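Local atomic coordinates of glutaredoxin (Populus tremula x Populus tremuloides, PDB entry 2E7P), a protein that binds a glutathione-ligated [2Fe-2S] cluster and probably reduces low-molecular-weight and protein disulfides with glutathione. Residues 11-16 / 59-64; 17-22 / 46-51. One frame throughout, in Å; residues are numbered along the deposited sequence.

In the fold
Both contacts draw on helix 3-18 and the chain that leaves it. Contact 1 packs residues 11-16 against helix 58-69; contact 2 lays residues 17-22, the way from that helix into strand 22-26, beside the start of strand 48-51. Their centres are about 13 Å apart, and they touch where Leu16 CD1 lies 4.2 Å from Val50 CG1. Along the chain, contact 2 is nested within the loop that contact 1 closes, and strand 48-51 leads on to helix 58-69. Contact 1 reaches glutathione through Gln62, whereas in contact 2 the side chain of Tyr47 remains about 10 Å from a bound glutathione.

Contact 1: 11-16 / 59-64; sequences KKAKEL and SQLQSA. With GSH (glutathione), chain H.
Leu61 meets Lys12, Ala13 and Leu16 where helix 3-18 crosses helix 58-69 in this thioredoxin-fold glutaredoxin. The axes of the two segments approach to 9.0 Å at an angle of 78°, and Ala13 and Leu61 form the nearest backbone pair, with their CA atoms 5.8 Å apart.

The packing across the crossing is apolar, with no hydrogen bond between the segments. Leu61 reaches over with both methyls: CD2 meets Leu16 CD1 at 3.9 Å, while CD1 lies 3.7 Å from Lys12 CD and also approaches the backbone N of Ala13. The side chains of Lys12 and Leu16 each cross that of Leu61 at about a right angle. With CG anti to the backbone N (chi1 -177°), Lys12 begins an extended chain whose CB, CG and CD all lie near that one methyl, and its NZ ends in a salt bridge with Asp57. Small residues meet at Ala13 CB and Ala64 CB, 4.2 Å apart.

The polar work is done by Gln62, whose side chain sets out away from helix 3-18. Its amide has three polar partners: NE2 donates to glutathione O32 and to Gly72 O, and OE1 accepts a weak hydrogen bond from Lys27 NZ. An alanine in place of Gln62 would probably leave glutathione O32 without this amide donor and Gly72 O without its NE2 partner. The donor is well aimed: Gln62 NE2 lies 2.7 Å from glutathione O32, with an N-H...O angle of 177°.

Contact 2: 17-22 / 46-51; sequences ASSAPV and SYKVVE
The turn between helix 3-18 and strand 22-26 runs beside the entry to strand 48-51, and Val22 and Lys48 make the direct backbone bond between the two segments. Lys48 N donates to Val22 O over 2.7 Å, with an N-H...O angle of 173°. The same oxygen receives a second, weaker approach from Tyr47 CA at 3.4 Å, a CA-H...O contact.

At the other polar backbone group of Val22, its N, a water bridges to Ser46. It accepts from Val22 N at 2.9 Å and donates to Ser46 O, so the amide and carbonyl are joined through solvent instead of directly. Strands 22-26 and 48-51 then continue as parallel neighbours in the mixed four-stranded sheet of the thioredoxin fold, with Lys48 and Val50 both bonded to Val24. Helix 31-42 lies between these two strands in the chain, making a beta-alpha-beta crossover, and its Leu40 touches both Val22 and Tyr47.

Val22 packs on Tyr47 through the base of the aromatic side chain: Tyr47 CB stands 3.6 Å from Val22 CB and equally near its CG1. Tyr47 CG sits between the backbone N and the carbonyl carbon (chi1 48°), and the ring leads away from Val22, its OH hydrogen-bonded to Thr41 OG1. Val49 CG2 lies in the ring plane at its edge.

Lys48 reaches back toward the turn. Its CB is 3.7 Å from Ala20 CB, and its CD passes 3.4 Å from Ser19 OG. NZ makes only a weak hydrogen bond to that hydroxyl, which is more firmly engaged with Leu16 O.

Contact 1: 11-16 / 59-64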
ATOM      1  N   LYS C  11      11.767 -22.299   6.603  1.00 38.38           N
ATOM      2  CA  LYS C  11      10.930 -23.309   7.241  1.00 37.43           C
ATOM      3  C   LYS C  11       9.628 -22.684   7.726  1.00 36.27           C
ATOM      4  O   LYS C  11       8.555 -23.200   7.433  1.00 34.96           O
ATOM      5  CB  LYS C  11      11.668 -23.964   8.426  1.00 37.91           C
ATOM      6  CG  LYS C  11      10.913 -25.143   9.029  1.00 39.44           C
ATOM      7  CD  LYS C  11      11.765 -25.922  10.003  1.00 41.34           C
ATOM      8  CE  LYS C  11      11.445 -27.412   9.892  1.00 44.47           C
ATOM      9  NZ  LYS C  11      10.291 -27.788  10.757  1.00 45.44           N
ATOM     10  N   LYS C  12       9.756 -21.571   8.456  1.00 35.66           N
ATOM     11  CA  LYS C  12       8.622 -20.851   9.024  1.00 36.09           C
ATOM     12  C   LYS C  12       7.686 -20.297   7.919  1.00 35.73           C
ATOM     13  O   LYS C  12       6.462 -20.480   7.997  1.00 35.70           O
ATOM     14  CB  LYS C  12       9.113 -19.752   9.968  1.00 35.89           C
ATOM     15  CG  LYS C  12       8.017 -19.009  10.659  1.00 37.84           C
ATOM     16  CD  LYS C  12       8.592 -17.872  11.454  1.00 41.23           C
ATOM     17  CE  LYS C  12       7.655 -17.410  12.534  1.00 43.25           C
ATOM     18  NZ  LYS C  12       8.440 -16.789  13.638  1.00 44.64           N
ATOM     19  N   ALA C  13       8.253 -19.688   6.874  1.00 34.42           N
ATOM     20  CA  ALA C  13       7.438 -19.216   5.727  1.00 34.05           C
ATOM     21  C   ALA C  13       6.635 -20.339   5.058  1.00 34.28           C
ATOM     22  O   ALA C  13       5.439 -20.196   4.779  1.00 33.87           O
ATOM     23  CB  ALA C  13       8.314 -18.470   4.683  1.00 32.82           C
ATOM     24  N   LYS C  14       7.289 -21.461   4.785  1.00 35.20           N
ATOM     25  CA  LYS C  14       6.597 -22.590   4.163  1.00 35.77           C
ATOM     26  C   LYS C  14       5.417 -23.115   4.996  1.00 36.29           C
ATOM     27  O   LYS C  14       4.380 -23.480   4.448  1.00 35.59           O
ATOM     28  CB  LYS C  14       7.576 -23.706   3.816  1.00 36.04           C
ATOM     29  CG  LYS C  14       8.449 -23.384   2.598  1.00 37.16           C
ATOM     30  CD  LYS C  14       9.162 -24.624   2.072  1.00 40.46           C
ATOM     31  CE  LYS C  14      10.382 -24.256   1.232  1.00 39.42           C
ATOM     32  NZ  LYS C  14      10.722 -25.393   0.329  1.00 41.30           N
ATOM     33  N   GLU C  15       5.596 -23.133   6.316  1.00 36.88           N
ATOM     34  CA  GLU C  15       4.566 -23.574   7.234  1.00 38.68           C
ATOM     35  C   GLU C  15       3.385 -22.615   7.187  1.00 36.51           C
ATOM     36  O   GLU C  15       2.240 -23.037   7.022  1.00 36.80           O
ATOM     37  CB  GLU C  15       5.101 -23.603   8.659  1.00 38.36           C
ATOM     38  CG  GLU C  15       6.031 -24.773   8.981  1.00 43.34           C
ATOM     39  CD  GLU C  15       6.450 -24.769  10.445  1.00 43.93           C
ATOM     40  OE1 GLU C  15       5.551 -25.015  11.305  1.00 51.20           O
ATOM     41  OE2 GLU C  15       7.659 -24.515  10.731  1.00 50.25           O
ATOM     42  N   LEU C  16       3.677 -21.334   7.372  1.00 34.82           N
ATOM     43  CA  LEU C  16       2.679 -20.276   7.267  1.00 33.56           C
ATOM     44  C   LEU C  16       1.883 -20.396   5.977  1.00 32.15           C
ATOM     45  O   LEU C  16       0.668 -20.358   6.012  1.00 31.75           O
ATOM     46  CB  LEU C  16       3.327 -18.895   7.370  1.00 32.88           C
ATOM     47  CG  LEU C  16       3.799 -18.523   8.765  1.00 33.24           C
ATOM     48  CD1 LEU C  16       4.582 -17.208   8.724  1.00 33.31           C
ATOM     49  CD2 LEU C  16       2.638 -18.444   9.805  1.00 31.88           C
ATOM     50  N   SER C  59      10.900  -9.249   7.980  1.00 31.68           N
ATOM     51  CA  SER C  59      11.947  -9.022   6.996  1.00 33.19           C
ATOM     52  C   SER C  59      12.492 -10.357   6.486  1.00 32.61           C
ATOM     53  O   SER C  59      12.586 -10.597   5.287  1.00 32.16           O
ATOM     54  CB  SER C  59      13.077  -8.257   7.699  1.00 33.74           C
ATOM     55  OG  SER C  59      13.512  -7.186   6.906  1.00 39.14           O
ATOM     56  N   GLN C  60      12.853 -11.230   7.423  1.00 32.35           N
ATOM     57  CA  GLN C  60      13.463 -12.520   7.087  1.00 32.28           C
ATOM     58  C   GLN C  60      12.473 -13.450   6.385  1.00 30.77           C
ATOM     59  O   GLN C  60      12.851 -14.196   5.478  1.00 29.58           O
ATOM     60  CB  GLN C  60      14.021 -13.194   8.354  1.00 32.96           C
ATOM     61  CG  GLN C  60      15.107 -12.392   9.069  1.00 37.87           C
ATOM     62  CD  GLN C  60      14.557 -11.443  10.136  1.00 44.38           C
ATOM     63  OE1 GLN C  60      13.730 -10.558   9.860  1.00 45.99           O
ATOM     64  NE2 GLN C  60      15.032 -11.620  11.370  1.00 46.20           N
ATOM     65  N   LEU C  61      11.211 -13.407   6.826  1.00 30.08           N
ATOM     66  CA  LEU C  61      10.134 -14.156   6.182  1.00 29.70           C
ATOM     67  C   LEU C  61       9.926 -13.723   4.747  1.00 28.67           C
ATOM     68  O   LEU C  61       9.739 -14.565   3.866  1.00 28.41           O
ATOM     69  CB  LEU C  61       8.845 -13.966   6.955  1.00 30.26           C
ATOM     70  CG  LEU C  61       8.231 -15.096   7.785  1.00 32.21           C
ATOM     71  CD1 LEU C  61       9.191 -16.194   8.241  1.00 30.81           C
ATOM     72  CD2 LEU C  61       7.396 -14.526   8.958  1.00 30.82           C
ATOM     73  N   GLN C  62       9.988 -12.410   4.519  1.00 28.80           N
ATOM     74  CA  GLN C  62       9.839 -11.833   3.184  1.00 28.14           C
ATOM     75  C   GLN C  62      10.954 -12.242   2.236  1.00 28.24           C
ATOM     76  O   GLN C  62      10.675 -12.640   1.111  1.00 27.36           O
ATOM     77  CB  GLN C  62       9.751 -10.315   3.238  1.00 28.77           C
ATOM     78  CG  GLN C  62       9.182  -9.689   1.909  1.00 26.76           C
ATOM     79  CD  GLN C  62       8.697  -8.271   2.110  1.00 30.27           C
ATOM     80  OE1 GLN C  62       8.430  -7.872   3.229  1.00 30.37           O
ATOM     81  NE2 GLN C  62       8.564  -7.504   1.024  1.00 30.88           N
ATOM     82  N   SER C  63      12.215 -12.172   2.684  1.00 28.47           N
ATOM     83  CA  SER C  63      13.312 -12.609   1.820  1.00 29.72           C
ATOM     84  C   SER C  63      13.301 -14.128   1.601  1.00 28.95           C
ATOM     85  O   SER C  63      13.562 -14.593   0.490  1.00 29.32           O
ATOM     86  CB  SER C  63      14.686 -12.046   2.261  1.00 29.94           C
ATOM     87  OG  SER C  63      15.062 -12.576   3.498  1.00 35.91           O
ATOM     88  N   ALA C  64      12.915 -14.900   2.624  1.00 29.00           N
ATOM     89  CA  ALA C  64      12.627 -16.335   2.432  1.00 27.35           C
ATOM     90  C   ALA C  64      11.567 -16.527   1.351  1.00 27.04           C
ATOM     91  O   ALA C  64      11.650 -17.463   0.548  1.00 27.30           O
ATOM     92  CB  ALA C  64      12.142 -16.988   3.749  1.00 28.13           C
TER
HETATM   93  N1  GSH H1000       2.863  -6.672  -9.321  1.00 23.94           N
HETATM   94  CA1 GSH H1000       2.826  -6.851  -7.867  1.00 25.14           C
HETATM   95  C1  GSH H1000       1.478  -7.404  -7.503  1.00 24.57           C
HETATM   96  O11 GSH H1000       1.241  -7.908  -6.368  1.00 21.59           O
HETATM   97  O12 GSH H1000       0.612  -7.361  -8.405  1.00 26.44           O
HETATM   98  CB1 GSH H1000       3.157  -5.518  -7.175  1.00 24.39           C
HETATM   99  CG1 GSH H1000       3.282  -5.644  -5.639  1.00 22.08           C
HETATM  100  CD1 GSH H1000       4.014  -4.475  -5.036  1.00 20.93           C
HETATM  101  OE1 GSH H1000       4.517  -3.602  -5.727  1.00 19.52           O
HETATM  102  N2  GSH H1000       4.156  -4.490  -3.716  1.00 21.28           N
HETATM  103  CA2 GSH H1000       4.887  -3.428  -3.014  1.00 23.48           C
HETATM  104  C2  GSH H1000       5.873  -4.094  -2.078  1.00 26.61           C
HETATM  105  O2  GSH H1000       5.705  -5.252  -1.645  1.00 27.24           O
HETATM  106  CB2 GSH H1000       3.883  -2.537  -2.213  1.00 23.13           C
HETATM  107  SG2 GSH H1000       2.454  -1.586  -2.884  1.00 27.67           S
HETATM  108  N3  GSH H1000       6.958  -3.406  -1.710  1.00 23.32           N
HETATM  109  CA3 GSH H1000       7.919  -3.956  -0.796  1.00 25.36           C
HETATM  110  C3  GSH H1000       7.256  -4.051   0.573  1.00 30.17           C
HETATM  111  O31 GSH H1000       6.337  -3.267   0.918  1.00 29.42           O
HETATM  112  O32 GSH H1000       7.670  -4.926   1.346  1.00 33.73           O

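Contact 2: 17-22 / 46-51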
ATOM      1  N   ALA C  17       2.581 -20.605   4.864  1.00 31.75           N
ATOM      2  CA  ALA C  17       1.961 -20.630   3.522  1.00 31.73           C
ATOM      3  C   ALA C  17       0.925 -21.744   3.322  1.00 31.81           C
ATOM      4  O   ALA C  17      -0.015 -21.613   2.504  1.00 30.55           O
ATOM      5  CB  ALA C  17       3.035 -20.728   2.464  1.00 31.35           C
ATOM      6  N   SER C  18       1.115 -22.840   4.063  1.00 32.24           N
ATOM      7  CA  SER C  18       0.194 -23.981   4.023  1.00 33.03           C
ATOM      8  C   SER C  18      -0.690 -24.033   5.261  1.00 32.75           C
ATOM      9  O   SER C  18      -1.494 -24.948   5.396  1.00 33.61           O
ATOM     10  CB  SER C  18       0.972 -25.284   3.899  1.00 33.22           C
ATOM     11  OG  SER C  18       1.507 -25.405   2.599  1.00 34.93           O
ATOM     12  N   SER C  19      -0.558 -23.048   6.145  1.00 32.38           N
ATOM     13  CA  SER C  19      -1.266 -23.065   7.441  1.00 32.21           C
ATOM     14  C   SER C  19      -2.798 -22.843   7.416  1.00 31.48           C
ATOM     15  O   SER C  19      -3.458 -23.005   8.428  1.00 31.51           O
ATOM     16  CB  SER C  19      -0.602 -22.101   8.424  1.00 32.41           C
ATOM     17  OG  SER C  19      -0.847 -20.728   8.125  1.00 33.65           O
ATOM     18  N   ALA C  20      -3.355 -22.467   6.267  1.00 30.41           N
ATOM     19  CA  ALA C  20      -4.801 -22.258   6.154  1.00 28.55           C
ATOM     20  C   ALA C  20      -5.142 -22.547   4.725  1.00 27.77           C
ATOM     21  O   ALA C  20      -4.253 -22.550   3.887  1.00 28.29           O
ATOM     22  CB  ALA C  20      -5.191 -20.819   6.560  1.00 28.57           C
ATOM     23  N   PRO C  21      -6.404 -22.868   4.432  1.00 28.15           N
ATOM     24  CA  PRO C  21      -6.802 -23.029   3.023  1.00 28.17           C
ATOM     25  C   PRO C  21      -6.409 -21.844   2.114  1.00 27.28           C
ATOM     26  O   PRO C  21      -6.023 -22.053   0.975  1.00 28.44           O
ATOM     27  CB  PRO C  21      -8.325 -23.172   3.120  1.00 28.35           C
ATOM     28  CG  PRO C  21      -8.537 -23.848   4.456  1.00 28.40           C
ATOM     29  CD  PRO C  21      -7.539 -23.127   5.346  1.00 28.53           C
ATOM     30  N   VAL C  22      -6.497 -20.608   2.613  1.00 25.97           N
ATOM     31  CA  VAL C  22      -5.999 -19.461   1.852  1.00 24.05           C
ATOM     32  C   VAL C  22      -5.107 -18.635   2.759  1.00 23.74           C
ATOM     33  O   VAL C  22      -5.448 -18.332   3.904  1.00 23.71           O
ATOM     34  CB  VAL C  22      -7.113 -18.572   1.287  1.00 23.26           C
ATOM     35  CG1 VAL C  22      -6.527 -17.434   0.391  1.00 23.54           C
ATOM     36  CG2 VAL C  22      -8.151 -19.402   0.506  1.00 24.82           C
ATOM     37  N   SER C  46     -12.795 -17.583   3.117  1.00 25.20           N
ATOM     38  CA  SER C  46     -12.079 -17.253   4.368  1.00 26.91           C
ATOM     39  C   SER C  46     -10.591 -17.374   4.108  1.00 26.06           C
ATOM     40  O   SER C  46     -10.156 -18.230   3.328  1.00 25.94           O
ATOM     41  CB  SER C  46     -12.448 -18.198   5.524  1.00 27.54           C
ATOM     42  OG  SER C  46     -13.805 -18.617   5.437  1.00 33.63           O
ATOM     43  N   TYR C  47      -9.780 -16.557   4.772  1.00 25.56           N
ATOM     44  CA  TYR C  47      -8.359 -16.602   4.450  1.00 25.75           C
ATOM     45  C   TYR C  47      -7.595 -16.153   5.663  1.00 25.14           C
ATOM     46  O   TYR C  47      -8.136 -15.485   6.519  1.00 25.58           O
ATOM     47  CB  TYR C  47      -8.037 -15.716   3.218  1.00 25.67           C
ATOM     48  CG  TYR C  47      -8.636 -14.327   3.299  1.00 27.45           C
ATOM     49  CD1 TYR C  47      -7.909 -13.244   3.837  1.00 26.76           C
ATOM     50  CD2 TYR C  47      -9.952 -14.089   2.880  1.00 26.63           C
ATOM     51  CE1 TYR C  47      -8.507 -11.971   3.940  1.00 25.59           C
ATOM     52  CE2 TYR C  47     -10.529 -12.826   2.976  1.00 24.77           C
ATOM     53  CZ  TYR C  47      -9.813 -11.785   3.503  1.00 25.70           C
ATOM     54  OH  TYR C  47     -10.432 -10.540   3.585  1.00 27.48           O
ATOM     55  N   LYS C  48      -6.334 -16.519   5.732  1.00 25.02           N
ATOM     56  CA  LYS C  48      -5.481 -16.051   6.799  1.00 25.31           C
ATOM     57  C   LYS C  48      -4.549 -14.958   6.258  1.00 24.97           C
ATOM     58  O   LYS C  48      -3.983 -15.094   5.189  1.00 24.39           O
ATOM     59  CB  LYS C  48      -4.686 -17.231   7.340  1.00 25.53           C
ATOM     60  CG  LYS C  48      -3.588 -16.842   8.266  1.00 26.64           C
ATOM     61  CD  LYS C  48      -2.841 -18.055   8.739  1.00 30.81           C
ATOM     62  CE  LYS C  48      -1.708 -17.613   9.631  1.00 33.12           C
ATOM     63  NZ  LYS C  48      -1.618 -18.567  10.723  1.00 37.52           N
ATOM     64  N   VAL C  49      -4.405 -13.871   7.000  1.00 25.31           N
ATOM     65  CA  VAL C  49      -3.534 -12.795   6.603  1.00 25.30           C
ATOM     66  C   VAL C  49      -2.306 -12.827   7.512  1.00 25.46           C
ATOM     67  O   VAL C  49      -2.427 -12.846   8.744  1.00 25.84           O
ATOM     68  CB  VAL C  49      -4.214 -11.412   6.703  1.00 25.02           C
ATOM     69  CG1 VAL C  49      -3.265 -10.355   6.235  1.00 26.38           C
ATOM     70  CG2 VAL C  49      -5.471 -11.368   5.849  1.00 25.50           C
ATOM     71  N   VAL C  50      -1.129 -12.841   6.899  1.00 24.40           N
ATOM     72  CA  VAL C  50       0.106 -12.719   7.663  1.00 23.71           C
ATOM     73  C   VAL C  50       0.612 -11.338   7.391  1.00 23.29           C
ATOM     74  O   VAL C  50       1.128 -11.095   6.341  1.00 22.41           O
ATOM     75  CB  VAL C  50       1.143 -13.764   7.192  1.00 24.04           C
ATOM     76  CG1 VAL C  50       2.462 -13.635   7.993  1.00 23.54           C
ATOM     77  CG2 VAL C  50       0.538 -15.185   7.283  1.00 22.21           C
ATOM     78  N   GLU C  51       0.430 -10.408   8.315  1.00 23.34           N
ATOM     79  CA  GLU C  51       0.953  -9.073   8.096  1.00 24.04           C
ATOM     80  C   GLU C  51       2.431  -9.061   8.443  1.00 24.83           C
ATOM     81  O   GLU C  51       2.801  -9.100   9.608  1.00 24.70           O
ATOM     82  CB  GLU C  51       0.172  -8.048   8.916  1.00 25.32           C
ATOM     83  CG  GLU C  51      -1.343  -8.093   8.664  1.00 24.29           C
ATOM     84  CD  GLU C  51      -1.773  -7.382   7.371  1.00 26.93           C
ATOM     85  OE1 GLU C  51      -0.920  -7.069   6.515  1.00 26.82           O
ATOM     86  OE2 GLU C  51      -3.001  -7.167   7.178  1.00 27.65           O
TER
HETATM   87  O   HOH W   1      -8.582 -20.053   4.610  1.00 30.35           O